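PDB 3LK5: geranylgeranyl pyrophosphate synthase from Corynebacterium glutamicum, which probably catalyses magnesium-dependent prenyl transfer, joining an allylic diphosphate such as dimethylallyl diphosphate to isopentenyl diphosphate in isoprenoid biosynthesis. Local coordinates for residues D257-L260 / G261-D265; G328-E331 / E332-R336; R26-L29 / T30-L33; H53-S56 / F57-G61; I353-E356 / V357-Q360. All coordinates share one frame; numbering follows the deposited sequence. Where two conformers were deposited one is given.

Contact 1 of 5, residues D257-L260 / G261-D265; sequences DDLL and GVFGD
Nearly equal first torsions, chi1 -63° at L259 and -60° at F263, swing both side chains beside their own backbone nitrogens, and one turn apart they lean to the same flank of helix 236-263. There L259 CD2 meets F263 CE2 at 4.4 Å, a loose apolar touch, while F263 CD2 stands 3.6 Å from L259 O, the ring set obliquely to that oxygen. V262 carries CG1 anti to its backbone N (chi1 170°), which lays this methyl 3.7 Å above the centre of the F263 ring and covers one face.

The helix tightens as it ends. L259 O is gripped by two donors: F263 N, 2.7 Å away, comes almost straight on, whereas V262 N at 3.1 Å sits above the carbonyl plane. D257 and D258 correspond to the first two aspartates of the second aspartate-rich motif of FPP/GGPP synthases, whose last position is G261 here. The D258 carboxylate, bonded to Q254 NE2, lies about 8 Å from the side chain of D194, a magnesium ligand of this protein, which is consistent with a place at the metal site. G264 departs from helical angles, yet its N still bonds L260 O at 2.8 Å. A water between L260 O and G264 O lies 2.6 Å from the latter. D265 then N-caps helix 266-269, its OD2 accepting from A267 N.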
loop_
_atom_site.group_PDB
_atom_site.type_symbol
_atom_site.label_atom_id
_atom_site.label_comp_id
_atom_site.label_asym_id
_atom_site.label_seq_id
_atom_site.Cartn_x
_atom_site.Cartn_y
_atom_site.Cartn_z
ATOM N N ASP A 257 -8.154 2.865 -25.277
ATOM C CA ASP A 257 -9.013 2.323 -24.227
ATOM C C ASP A 257 -10.256 3.224 -23.967
ATOM O O ASP A 257 -11.364 2.709 -23.736
ATOM C CB ASP A 257 -8.193 2.106 -22.929
ATOM C CG ASP A 257 -7.504 0.729 -22.884
ATOM O OD1 ASP A 257 -7.531 -0.030 -23.888
ATOM O OD2 ASP A 257 -6.916 0.391 -21.828
ATOM N N ASP A 258 -10.055 4.547 -24.028
ATOM C CA ASP A 258 -11.169 5.489 -23.916
ATOM C C ASP A 258 -12.164 5.297 -25.079
ATOM O O ASP A 258 -13.360 5.269 -24.845
ATOM C CB ASP A 258 -10.701 6.929 -23.930
ATOM C CG ASP A 258 -9.773 7.285 -22.773
ATOM O OD1 ASP A 258 -9.754 6.598 -21.720
ATOM O OD2 ASP A 258 -9.074 8.286 -22.929
ATOM N N LEU A 259 -11.671 5.125 -26.309
ATOM C CA LEU A 259 -12.587 4.930 -27.442
ATOM C C LEU A 259 -13.346 3.624 -27.285
ATOM O O LEU A 259 -14.577 3.591 -27.466
ATOM C CB LEU A 259 -11.859 5.004 -28.786
ATOM C CG LEU A 259 -11.202 6.341 -29.140
ATOM C CD1 LEU A 259 -10.535 6.282 -30.513
ATOM C CD2 LEU A 259 -12.248 7.515 -29.128
ATOM N N LEU A 260 -12.640 2.557 -26.877
ATOM C CA LEU A 260 -13.309 1.275 -26.628
ATOM C C LEU A 260 -14.349 1.359 -25.510
ATOM O O LEU A 260 -15.375 0.690 -25.585
ATOM C CB LEU A 260 -12.312 0.135 -26.312
ATOM C CG LEU A 260 -11.447 -0.357 -27.481
ATOM C CD1 LEU A 260 -10.315 -1.257 -26.916
ATOM C CD2 LEU A 260 -12.258 -1.069 -28.617
ATOM N N GLY A 261 -14.089 2.166 -24.485
ATOM C CA GLY A 261 -15.019 2.288 -23.337
ATOM C C GLY A 261 -16.330 2.984 -23.713
ATOM O O GLY A 261 -17.316 2.932 -22.967
ATOM N N VAL A 262 -16.352 3.607 -24.887
ATOM C CA VAL A 262 -17.577 4.234 -25.388
ATOM C C VAL A 262 -18.111 3.456 -26.607
ATOM O O VAL A 262 -19.309 3.104 -26.684
ATOM C CB VAL A 262 -17.285 5.721 -25.705
ATOM C CG1 VAL A 262 -18.447 6.368 -26.464
ATOM C CG2 VAL A 262 -17.033 6.461 -24.399
ATOM N N PHE A 263 -17.227 3.165 -27.564
ATOM C CA PHE A 263 -17.670 2.636 -28.847
ATOM C C PHE A 263 -17.408 1.149 -29.033
ATOM O O PHE A 263 -17.755 0.586 -30.059
ATOM C CB PHE A 263 -17.011 3.398 -30.004
ATOM C CG PHE A 263 -17.328 4.853 -30.017
ATOM C CD1 PHE A 263 -18.609 5.286 -30.385
ATOM C CD2 PHE A 263 -16.358 5.794 -29.684
ATOM C CE1 PHE A 263 -18.907 6.640 -30.413
ATOM C CE2 PHE A 263 -16.637 7.160 -29.716
ATOM C CZ PHE A 263 -17.956 7.581 -30.082
ATOM N N GLY A 264 -16.786 0.503 -28.047
ATOM C CA GLY A 264 -16.453 -0.901 -28.256
ATOM C C GLY A 264 -17.514 -1.866 -27.787
ATOM O O GLY A 264 -18.231 -1.605 -26.812
ATOM N N ASP A 265 -17.568 -3.005 -28.463
ATOM C CA ASP A 265 -18.447 -4.135 -28.110
ATOM C C ASP A 265 -18.004 -4.800 -26.803
ATOM O O ASP A 265 -16.799 -4.913 -26.560
ATOM C CB ASP A 265 -18.416 -5.164 -29.234
ATOM C CG ASP A 265 -19.568 -6.135 -29.169
ATOM O OD1 ASP A 265 -20.594 -5.848 -29.819
ATOM O OD2 ASP A 265 -19.449 -7.160 -28.455
HETATM O O HOH W 1 -18.128 0.096 -24.904
#

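Contact 2 of 5, residues G328-E331 / E332-R336; sequences GAEE and EVEQR
G328 O takes a weak hydrogen bond from E332 N at 3.3 Å, opening the first turn of helix 329-347 in the all-helical prenyl synthase fold. With phi at 87°, G328 closes the preceding helical run and is also the N-cap of the new helix. A329 O next accepts V333 N at 2.9 Å; V333 CG2 lies 3.5 Å from the same oxygen, and its side chain packs on L255 and L259 of helix 236-263.

E330 binds E334 N through its carbonyl and sends out an extended chain (chi1 177°). E334 has two conformers; in the one described here it is bent at chi2 (-89°). In that conformer the two carboxylates stay apart, OE2 to OE2 4.7 Å, and a water bridges them, donating to E330 OE2 at 2.8 Å and to E334 OE2 at 3.1 Å. E334 OE2 is then also in a salt bridge with R256, which would offset the like charges; E332 OE1 has its own salt bridge, to R292.

E331, last of the first half, meets Q335 mainly through its backbone: Q335 N bonds E331 O at 3.0 Å, and Q335 CG rests 3.4 Å from that carbonyl oxygen.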
loop_
_atom_site.group_PDB
_atom_site.type_symbol
_atom_site.label_atom_id
_atom_site.label_comp_id
_atom_site.label_asym_id
_atom_site.label_seq_id
_atom_site.Cartn_x
_atom_site.Cartn_y
_atom_site.Cartn_z
ATOM N N GLY A 328 -17.397 15.147 -33.822
ATOM C CA GLY A 328 -16.103 14.982 -34.487
ATOM C C GLY A 328 -14.932 14.641 -33.552
ATOM O O GLY A 328 -13.791 14.446 -34.021
ATOM N N ALA A 329 -15.185 14.570 -32.246
ATOM C CA ALA A 329 -14.110 14.338 -31.289
ATOM C C ALA A 329 -13.468 12.958 -31.478
ATOM O O ALA A 329 -12.269 12.826 -31.275
ATOM C CB ALA A 329 -14.595 14.508 -29.836
ATOM N N GLU A 330 -14.253 11.947 -31.862
ATOM C CA GLU A 330 -13.690 10.594 -32.052
ATOM C C GLU A 330 -12.553 10.589 -33.096
ATOM O O GLU A 330 -11.452 10.044 -32.862
ATOM C CB GLU A 330 -14.802 9.584 -32.377
ATOM C CG GLU A 330 -14.277 8.152 -32.652
ATOM C CD GLU A 330 -15.381 7.210 -33.021
ATOM O OE1 GLU A 330 -16.474 7.682 -33.483
ATOM O OE2 GLU A 330 -15.176 5.990 -32.875
ATOM N N GLU A 331 -12.779 11.224 -34.246
ATOM C CA GLU A 331 -11.708 11.366 -35.221
ATOM C C GLU A 331 -10.504 12.141 -34.728
ATOM O O GLU A 331 -9.381 11.814 -35.087
ATOM C CB GLU A 331 -12.217 11.900 -36.605
ATOM C CG GLU A 331 -13.612 12.486 -36.642
ATOM C CD GLU A 331 -14.731 11.464 -36.521
ATOM O OE1 GLU A 331 -14.748 10.478 -37.297
ATOM O OE2 GLU A 331 -15.610 11.665 -35.653
ATOM N N GLU A 332 -10.704 13.186 -33.924
ATOM C CA GLU A 332 -9.571 13.898 -33.359
ATOM C C GLU A 332 -8.740 12.977 -32.422
ATOM O O GLU A 332 -7.514 12.986 -32.439
ATOM C CB GLU A 332 -10.064 15.144 -32.589
ATOM C CG GLU A 332 -8.943 16.051 -32.124
ATOM C CD GLU A 332 -9.436 17.432 -31.587
ATOM O OE1 GLU A 332 -10.671 17.718 -31.588
ATOM O OE2 GLU A 332 -8.559 18.224 -31.161
ATOM N N VAL A 333 -9.419 12.170 -31.631
ATOM C CA VAL A 333 -8.679 11.194 -30.798
ATOM C C VAL A 333 -7.938 10.142 -31.640
ATOM O O VAL A 333 -6.761 9.831 -31.364
ATOM C CB VAL A 333 -9.624 10.560 -29.733
ATOM C CG1 VAL A 333 -8.889 9.385 -28.958
ATOM C CG2 VAL A 333 -10.130 11.707 -28.744
ATOM N N GLU A 334 -8.597 9.627 -32.679
ATOM C CA GLU A 334 -7.972 8.657 -33.587
ATOM C C GLU A 334 -6.712 9.244 -34.244
ATOM O O GLU A 334 -5.700 8.552 -34.360
ATOM C CB GLU A 334 -8.978 8.114 -34.626
ATOM C CG GLU A 334 -10.106 7.224 -34.032
ATOM C CD GLU A 334 -9.745 5.734 -33.955
ATOM O OE1 GLU A 334 -8.564 5.401 -34.223
ATOM O OE2 GLU A 334 -10.641 4.889 -33.643
ATOM N N GLN A 335 -6.764 10.518 -34.655
ATOM C CA GLN A 335 -5.572 11.187 -35.197
ATOM C C GLN A 335 -4.425 11.252 -34.186
ATOM O O GLN A 335 -3.261 11.042 -34.537
ATOM C CB GLN A 335 -5.916 12.598 -35.745
ATOM C CG GLN A 335 -6.715 12.551 -37.088
ATOM C CD GLN A 335 -7.581 13.822 -37.387
ATOM O OE1 GLN A 335 -8.466 13.787 -38.275
ATOM N NE2 GLN A 335 -7.342 14.917 -36.641
ATOM N N ARG A 336 -4.744 11.574 -32.940
ATOM C CA ARG A 336 -3.716 11.605 -31.881
ATOM C C ARG A 336 -3.090 10.217 -31.692
ATOM O O ARG A 336 -1.870 10.102 -31.549
ATOM C CB ARG A 336 -4.335 12.021 -30.553
ATOM C CG ARG A 336 -4.651 13.490 -30.449
ATOM C CD ARG A 336 -5.000 13.778 -29.012
ATOM N NE ARG A 336 -5.485 15.130 -28.798
ATOM C CZ ARG A 336 -5.362 15.759 -27.630
ATOM N NH1 ARG A 336 -4.771 15.153 -26.582
ATOM N NH2 ARG A 336 -5.845 16.987 -27.506
HETATM O O HOH W 2 -13.313 4.020 -32.317
#

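Contact 3 of 5, residues R26-L29 / T30-L33; sequences RDRL and TQFL
R26 to L33 form two turns of helix 21-43, held by four unbroken backbone bonds from i+4 donors, 2.9 to 3.1 Å long: T30 N to R26 O, Q31 N to D27 O, F32 N to R28 O and L33 N to L29 O.

R26 O has a second donor, the T30 hydroxyl, with OG1 2.8 Å away. The first torsion of T30 (chi1 -58°) tucks OG1 beside its own backbone N, and from there it turns back one turn to R26 O; amide and hydroxyl reach this oxygen from opposite faces of its plane. The R26 guanidinium passes the same hydroxyl obliquely, NH1 to OG1 4.1 Å, while its NE and NH2 make weak bonds to L59 O and N60 OD1.

R28 folds back on its own helix, bent at chi2 and chi3, and Q31 lays its amide carbon CD over one face of the guanidinium. The two planes stand 42° apart, and R28 NH1 is 4.2 Å from Q31 OE1. R28 NE is in a salt bridge with D92 of helix 87-111. On the buried flank L33 CG rests 3.4 Å from L29 O, while F32 meets F99 and W158 with its ring.

The T30 hydroxyl spends its proton inside the helix, which is consistent with the residue packing against L59 and R55 of helix 45-59 with no acceptor needed there, and R26 O gains a second bond.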
loop_
_atom_site.group_PDB
_atom_site.type_symbol
_atom_site.label_atom_id
_atom_site.label_comp_id
_atom_site.label_asym_id
_atom_site.label_seq_id
_atom_site.Cartn_x
_atom_site.Cartn_y
_atom_site.Cartn_z
ATOM N N ARG A 26 2.102 -16.108 -14.492
ATOM C CA ARG A 26 1.201 -16.860 -13.603
ATOM C C ARG A 26 1.947 -17.890 -12.779
ATOM O O ARG A 26 1.673 -18.003 -11.575
ATOM C CB ARG A 26 0.055 -17.521 -14.396
ATOM C CG ARG A 26 -1.052 -18.124 -13.512
ATOM C CD ARG A 26 -2.140 -18.790 -14.400
ATOM N NE ARG A 26 -3.348 -19.159 -13.626
ATOM C CZ ARG A 26 -3.470 -20.220 -12.822
ATOM N NH1 ARG A 26 -2.444 -21.032 -12.599
ATOM N NH2 ARG A 26 -4.630 -20.440 -12.189
ATOM N N ASP A 27 2.907 -18.612 -13.370
ATOM C CA ASP A 27 3.773 -19.510 -12.589
ATOM C C ASP A 27 4.520 -18.790 -11.457
ATOM O O ASP A 27 4.617 -19.321 -10.347
ATOM C CB ASP A 27 4.845 -20.197 -13.449
ATOM C CG ASP A 27 4.288 -21.328 -14.307
ATOM O OD1 ASP A 27 3.236 -21.884 -13.983
ATOM O OD2 ASP A 27 4.914 -21.650 -15.328
ATOM N N ARG A 28 5.157 -17.663 -11.766
ATOM C CA ARG A 28 5.917 -16.955 -10.711
ATOM C C ARG A 28 4.991 -16.498 -9.569
ATOM O O ARG A 28 5.353 -16.594 -8.391
ATOM C CB ARG A 28 6.665 -15.724 -11.296
ATOM C CG ARG A 28 7.599 -16.034 -12.509
ATOM C CD ARG A 28 8.532 -17.250 -12.281
ATOM N NE ARG A 28 9.371 -17.159 -11.086
ATOM C CZ ARG A 28 10.157 -18.148 -10.659
ATOM N NH1 ARG A 28 10.204 -19.304 -11.340
ATOM N NH2 ARG A 28 10.891 -17.998 -9.566
ATOM N N LEU A 29 3.822 -15.971 -9.930
ATOM C CA LEU A 29 2.866 -15.491 -8.946
ATOM C C LEU A 29 2.355 -16.650 -8.114
ATOM O O LEU A 29 2.163 -16.497 -6.896
ATOM C CB LEU A 29 1.674 -14.765 -9.597
ATOM C CG LEU A 29 2.054 -13.443 -10.310
ATOM C CD1 LEU A 29 0.867 -13.031 -11.163
ATOM C CD2 LEU A 29 2.451 -12.350 -9.220
ATOM N N THR A 30 2.113 -17.802 -8.761
ATOM C CA THR A 30 1.710 -19.012 -8.019
ATOM C C THR A 30 2.720 -19.401 -6.973
ATOM O O THR A 30 2.355 -19.679 -5.808
ATOM C CB THR A 30 1.432 -20.226 -8.984
ATOM O OG1 THR A 30 0.417 -19.843 -9.909
ATOM C CG2 THR A 30 0.952 -21.430 -8.176
ATOM N N GLN A 31 3.991 -19.436 -7.359
ATOM C CA GLN A 31 5.032 -19.804 -6.419
ATOM C C GLN A 31 5.094 -18.855 -5.215
ATOM O O GLN A 31 5.262 -19.288 -4.056
ATOM C CB GLN A 31 6.391 -19.868 -7.116
ATOM C CG GLN A 31 6.342 -20.894 -8.232
ATOM C CD GLN A 31 7.688 -21.478 -8.583
ATOM O OE1 GLN A 31 7.802 -22.199 -9.583
ATOM N NE2 GLN A 31 8.722 -21.176 -7.788
ATOM N N PHE A 32 4.925 -17.570 -5.500
ATOM C CA PHE A 32 5.010 -16.574 -4.425
ATOM C C PHE A 32 3.840 -16.747 -3.448
ATOM O O PHE A 32 4.028 -16.743 -2.214
ATOM C CB PHE A 32 5.022 -15.152 -5.039
ATOM C CG PHE A 32 5.071 -14.056 -3.984
ATOM C CD1 PHE A 32 3.900 -13.553 -3.425
ATOM C CD2 PHE A 32 6.300 -13.565 -3.547
ATOM C CE1 PHE A 32 3.944 -12.549 -2.405
ATOM C CE2 PHE A 32 6.378 -12.548 -2.538
ATOM C CZ PHE A 32 5.199 -12.035 -1.975
ATOM N N LEU A 33 2.628 -16.848 -3.997
ATOM C CA LEU A 33 1.414 -17.020 -3.204
ATOM C C LEU A 33 1.431 -18.296 -2.366
ATOM O O LEU A 33 1.068 -18.277 -1.164
ATOM C CB LEU A 33 0.161 -16.927 -4.070
ATOM C CG LEU A 33 -0.059 -15.477 -4.563
ATOM C CD1 LEU A 33 -1.039 -15.454 -5.786
ATOM C CD2 LEU A 33 -0.617 -14.607 -3.439
#

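Contact 4 of 5, residues H53-S56 / F57-G61; sequences HLRS and FVLNG
S56, whose side chain stays at the surface, meets N60 one turn on: S56 CB lies 3.6 Å from N60 ND2, and N60 N bonds S56 O at 2.9 Å with a noticeably bent N-H...O angle of 134°. N60 keeps its amide close by curling over S56 O, although ND2 is poorly aimed for a bond to it. The S56 hydroxyl turns the other way, to A52 O.

F57 is covered mostly along its backbone and CB, which lies 3.5 Å from L54 O; its N bonds H53 O at 3.1 Å. The ring leaves this contact, for CG is anti to the backbone N (chi1 -176°), and it packs on L105 and I106 of helix 87-111. That places it about 9 Å from the side chain of D108, a magnesium ligand in the first aspartate-rich motif. Helix 45-59 thus runs out close to the magnesium ligands, and G61 begins the Gly-Gly-Lys-Arg sequence of the family, which in relatives takes part in binding isopentenyl diphosphate. V58 O accepts from R64 NH1 of that same sequence.

R55 runs fully extended from CG to NE and crosses L59 at a slant, so that L59 CD1 touches both its aliphatic and its polar part, 3.7 Å from R55 CG and 3.6 Å from R55 NE. Past this methyl the guanidinium reaches D34 of helix 21-43 in a salt bridge through NH1. On the buried side L54 CD1 touches V58 CG2 at 3.8 Å, their side chains slanting across one another.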
loop_
_atom_site.group_PDB
_atom_site.type_symbol
_atom_site.label_atom_id
_atom_site.label_comp_id
_atom_site.label_asym_id
_atom_site.label_seq_id
_atom_site.Cartn_x
_atom_site.Cartn_y
_atom_site.Cartn_z
ATOM N N HIS A 53 -9.081 -15.190 -1.742
ATOM C CA HIS A 53 -9.788 -14.313 -2.671
ATOM C C HIS A 53 -8.824 -13.449 -3.455
ATOM O O HIS A 53 -9.006 -13.227 -4.673
ATOM C CB HIS A 53 -10.801 -13.445 -1.912
ATOM C CG HIS A 53 -11.988 -14.214 -1.418
ATOM N ND1 HIS A 53 -12.751 -15.004 -2.253
ATOM C CD2 HIS A 53 -12.550 -14.317 -0.189
ATOM C CE1 HIS A 53 -13.727 -15.570 -1.554
ATOM N NE2 HIS A 53 -13.627 -15.165 -0.301
ATOM N N LEU A 54 -7.780 -12.961 -2.777
ATOM C CA LEU A 54 -6.769 -12.171 -3.468
ATOM C C LEU A 54 -6.023 -13.058 -4.477
ATOM O O LEU A 54 -5.749 -12.638 -5.605
ATOM C CB LEU A 54 -5.789 -11.526 -2.432
ATOM C CG LEU A 54 -4.572 -10.802 -3.022
ATOM C CD1 LEU A 54 -4.999 -9.668 -3.939
ATOM C CD2 LEU A 54 -3.605 -10.284 -1.919
ATOM N N ARG A 55 -5.695 -14.275 -4.047
ATOM C CA ARG A 55 -5.008 -15.256 -4.891
ATOM C C ARG A 55 -5.785 -15.525 -6.176
ATOM O O ARG A 55 -5.198 -15.481 -7.275
ATOM C CB ARG A 55 -4.793 -16.563 -4.139
ATOM C CG ARG A 55 -4.119 -17.639 -4.998
ATOM C CD ARG A 55 -4.128 -19.000 -4.315
ATOM N NE ARG A 55 -3.503 -20.021 -5.169
ATOM C CZ ARG A 55 -2.291 -20.528 -4.948
ATOM N NH1 ARG A 55 -1.578 -20.150 -3.890
ATOM N NH2 ARG A 55 -1.801 -21.443 -5.772
ATOM N N SER A 56 -7.090 -15.810 -6.055
ATOM C CA SER A 56 -7.927 -16.003 -7.239
ATOM C C SER A 56 -7.899 -14.795 -8.156
ATOM O O SER A 56 -7.817 -14.938 -9.389
ATOM C CB SER A 56 -9.385 -16.324 -6.876
ATOM O OG SER A 56 -9.430 -17.523 -6.140
ATOM N N PHE A 57 -7.982 -13.604 -7.568
ATOM C CA PHE A 57 -8.031 -12.389 -8.365
ATOM C C PHE A 57 -6.731 -12.182 -9.164
ATOM O O PHE A 57 -6.764 -11.833 -10.345
ATOM C CB PHE A 57 -8.325 -11.190 -7.453
ATOM C CG PHE A 57 -8.494 -9.889 -8.170
ATOM C CD1 PHE A 57 -9.670 -9.612 -8.889
ATOM C CD2 PHE A 57 -7.501 -8.921 -8.111
ATOM C CE1 PHE A 57 -9.834 -8.391 -9.560
ATOM C CE2 PHE A 57 -7.639 -7.704 -8.782
ATOM C CZ PHE A 57 -8.812 -7.421 -9.500
ATOM N N VAL A 58 -5.597 -12.439 -8.514
ATOM C CA VAL A 58 -4.271 -12.208 -9.106
ATOM C C VAL A 58 -3.992 -13.282 -10.173
ATOM O O VAL A 58 -3.452 -13.001 -11.262
ATOM C CB VAL A 58 -3.180 -12.282 -7.966
ATOM C CG1 VAL A 58 -1.762 -12.352 -8.533
ATOM C CG2 VAL A 58 -3.316 -11.061 -7.040
ATOM N N LEU A 59 -4.314 -14.530 -9.832
ATOM C CA LEU A 59 -3.984 -15.627 -10.750
ATOM C C LEU A 59 -4.931 -15.759 -11.952
ATOM O O LEU A 59 -4.488 -16.197 -13.031
ATOM C CB LEU A 59 -3.873 -16.970 -10.030
ATOM C CG LEU A 59 -2.805 -17.117 -8.941
ATOM C CD1 LEU A 59 -2.876 -18.530 -8.345
ATOM C CD2 LEU A 59 -1.380 -16.791 -9.466
ATOM N N ASN A 60 -6.199 -15.383 -11.788
ATOM C CA ASN A 60 -7.235 -15.861 -12.740
ATOM C C ASN A 60 -7.657 -14.916 -13.821
ATOM O O ASN A 60 -8.657 -15.173 -14.534
ATOM C CB ASN A 60 -8.486 -16.387 -12.026
ATOM C CG ASN A 60 -8.195 -17.589 -11.165
ATOM O OD1 ASN A 60 -7.259 -18.349 -11.425
ATOM N ND2 ASN A 60 -8.997 -17.776 -10.135
ATOM N N GLY A 61 -6.909 -13.839 -13.984
ATOM C CA GLY A 61 -7.118 -12.985 -15.129
ATOM C C GLY A 61 -6.040 -11.928 -15.140
ATOM O O GLY A 61 -5.270 -11.822 -14.185
#

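Contact 5 of 5, residues I353-E356 / V357-Q360; sequences IPDE and VRAQ
I353 and V357 make the apolar part of this helix start. I353 CG2 rests 3.9 Å from V357 CB, the two side chains crossing at about a right angle. P354, the N-cap residue, lies alongside V357 instead, pointing the same way, with its CB 4.0 Å from V357 CG2.

Backbone hydrogen bonds begin at the same place: R358 N to P354 O, A359 N to D355 O and Q360 N to E356 O. The first, at 3.0 Å, is almost linear (N-H...O 170°).

The charged groups lie further out. R358 turns at chi3 (-79°), which brings its guanidinium back past the helix start, one face 3.9 Å from I353 CB, which sits off-centre, nearer NH2. D355 OD1 approaches the guanidinium edge near its plane, but at 4.2 Å from NH1 it stays beyond a salt bridge. The firmer polar hold on R358 is L348 O, bonded to NH2. The E356 and Q360 side chains only touch: their carboxylate and amide planes are nearly parallel, 13° apart, and E356 OE2 sits 3.4 Å from Q360 CG, its polar partner being L16 N.

The start of helix 355-369, with the two residues before it, is set between several parts of the chain: V357 faces L75 and A76 of helix 65-78, P354 touches H80, I353 packs on L348, and Q360 leans on L16 and L18 of the N-terminal segment.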
loop_
_atom_site.group_PDB
_atom_site.type_symbol
_atom_site.label_atom_id
_atom_site.label_comp_id
_atom_site.label_asym_id
_atom_site.label_seq_id
_atom_site.Cartn_x
_atom_site.Cartn_y
_atom_site.Cartn_z
ATOM N N ILE A 353 18.862 -2.245 -30.735
ATOM C CA ILE A 353 18.065 -3.213 -29.953
ATOM C C ILE A 353 18.082 -4.524 -30.752
ATOM O O ILE A 353 17.980 -4.473 -31.978
ATOM C CB ILE A 353 16.613 -2.688 -29.810
ATOM C CG1 ILE A 353 16.563 -1.556 -28.793
ATOM C CG2 ILE A 353 15.636 -3.791 -29.388
ATOM C CD1 ILE A 353 15.302 -0.731 -28.893
ATOM N N PRO A 354 18.216 -5.697 -30.083
ATOM C CA PRO A 354 18.224 -6.934 -30.896
ATOM C C PRO A 354 16.999 -6.947 -31.809
ATOM O O PRO A 354 15.917 -6.470 -31.395
ATOM C CB PRO A 354 18.124 -8.057 -29.854
ATOM C CG PRO A 354 18.659 -7.454 -28.584
ATOM C CD PRO A 354 18.298 -5.981 -28.631
ATOM N N ASP A 355 17.160 -7.460 -33.033
ATOM C CA ASP A 355 16.079 -7.443 -34.053
ATOM C C ASP A 355 14.753 -7.981 -33.558
ATOM O O ASP A 355 13.698 -7.392 -33.812
ATOM C CB ASP A 355 16.459 -8.294 -35.289
ATOM C CG ASP A 355 17.434 -7.602 -36.200
ATOM O OD1 ASP A 355 17.693 -6.406 -35.967
ATOM O OD2 ASP A 355 17.946 -8.257 -37.153
ATOM N N GLU A 356 14.807 -9.134 -32.896
ATOM C CA GLU A 356 13.611 -9.830 -32.446
ATOM C C GLU A 356 12.872 -9.050 -31.345
ATOM O O GLU A 356 11.629 -9.065 -31.283
ATOM C CB GLU A 356 13.966 -11.269 -32.020
ATOM C CG GLU A 356 13.327 -11.786 -30.713
ATOM C CD GLU A 356 11.843 -12.119 -30.852
ATOM O OE1 GLU A 356 11.349 -12.234 -32.001
ATOM O OE2 GLU A 356 11.170 -12.266 -29.815
ATOM N N VAL A 357 13.635 -8.404 -30.466
ATOM C CA VAL A 357 13.047 -7.578 -29.414
ATOM C C VAL A 357 12.363 -6.331 -30.008
ATOM O O VAL A 357 11.222 -6.002 -29.645
ATOM C CB VAL A 357 14.096 -7.184 -28.362
ATOM C CG1 VAL A 357 13.438 -6.388 -27.230
ATOM C CG2 VAL A 357 14.778 -8.466 -27.786
ATOM N N ARG A 358 13.037 -5.670 -30.965
ATOM C CA ARG A 358 12.446 -4.526 -31.649
ATOM C C ARG A 358 11.130 -4.912 -32.309
ATOM O O ARG A 358 10.127 -4.192 -32.196
ATOM C CB ARG A 358 13.413 -3.944 -32.694
ATOM C CG ARG A 358 12.837 -2.740 -33.422
ATOM C CD ARG A 358 13.823 -2.128 -34.409
ATOM N NE ARG A 358 14.823 -1.277 -33.758
ATOM C CZ ARG A 358 16.124 -1.570 -33.743
ATOM N NH1 ARG A 358 16.536 -2.691 -34.329
ATOM N NH2 ARG A 358 17.011 -0.769 -33.153
ATOM N N ALA A 359 11.157 -6.040 -33.026
ATOM C CA ALA A 359 9.993 -6.559 -33.727
ATOM C C ALA A 359 8.830 -6.754 -32.785
ATOM O O ALA A 359 7.683 -6.389 -33.067
ATOM C CB ALA A 359 10.343 -7.902 -34.455
ATOM N N GLN A 360 9.114 -7.350 -31.649
ATOM C CA GLN A 360 8.058 -7.571 -30.687
ATOM C C GLN A 360 7.592 -6.284 -29.982
ATOM O O GLN A 360 6.406 -6.160 -29.649
ATOM C CB GLN A 360 8.493 -8.635 -29.676
ATOM C CG GLN A 360 8.651 -10.038 -30.279
ATOM C CD GLN A 360 7.539 -10.398 -31.270
ATOM O OE1 GLN A 360 6.355 -10.464 -30.913
ATOM N NE2 GLN A 360 7.916 -10.610 -32.524
#

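All five are local contacts along about two turns or at a helix end. Contact 1 lies deepest, its centre about 16 Å from that of the chain and none of its touching residues exposed; contact 4 has the most exposed residues, and contacts 2 and 5 lie farthest out, at about 22 Å. Contacts 1 and 2 pack directly, joining helices 236-263 and 329-347; contacts 3 and 4 join helices 21-43 and 45-59, where R26 reaches L59 O. Contact 5 stands apart from the others. Contacts 1 and 4 lie at helix ends near the magnesium ligands D194 and D108. Glutamates and a bridging water mark contact 2, whereas contacts 3, 4 and 5 have an arginine within the contact itself.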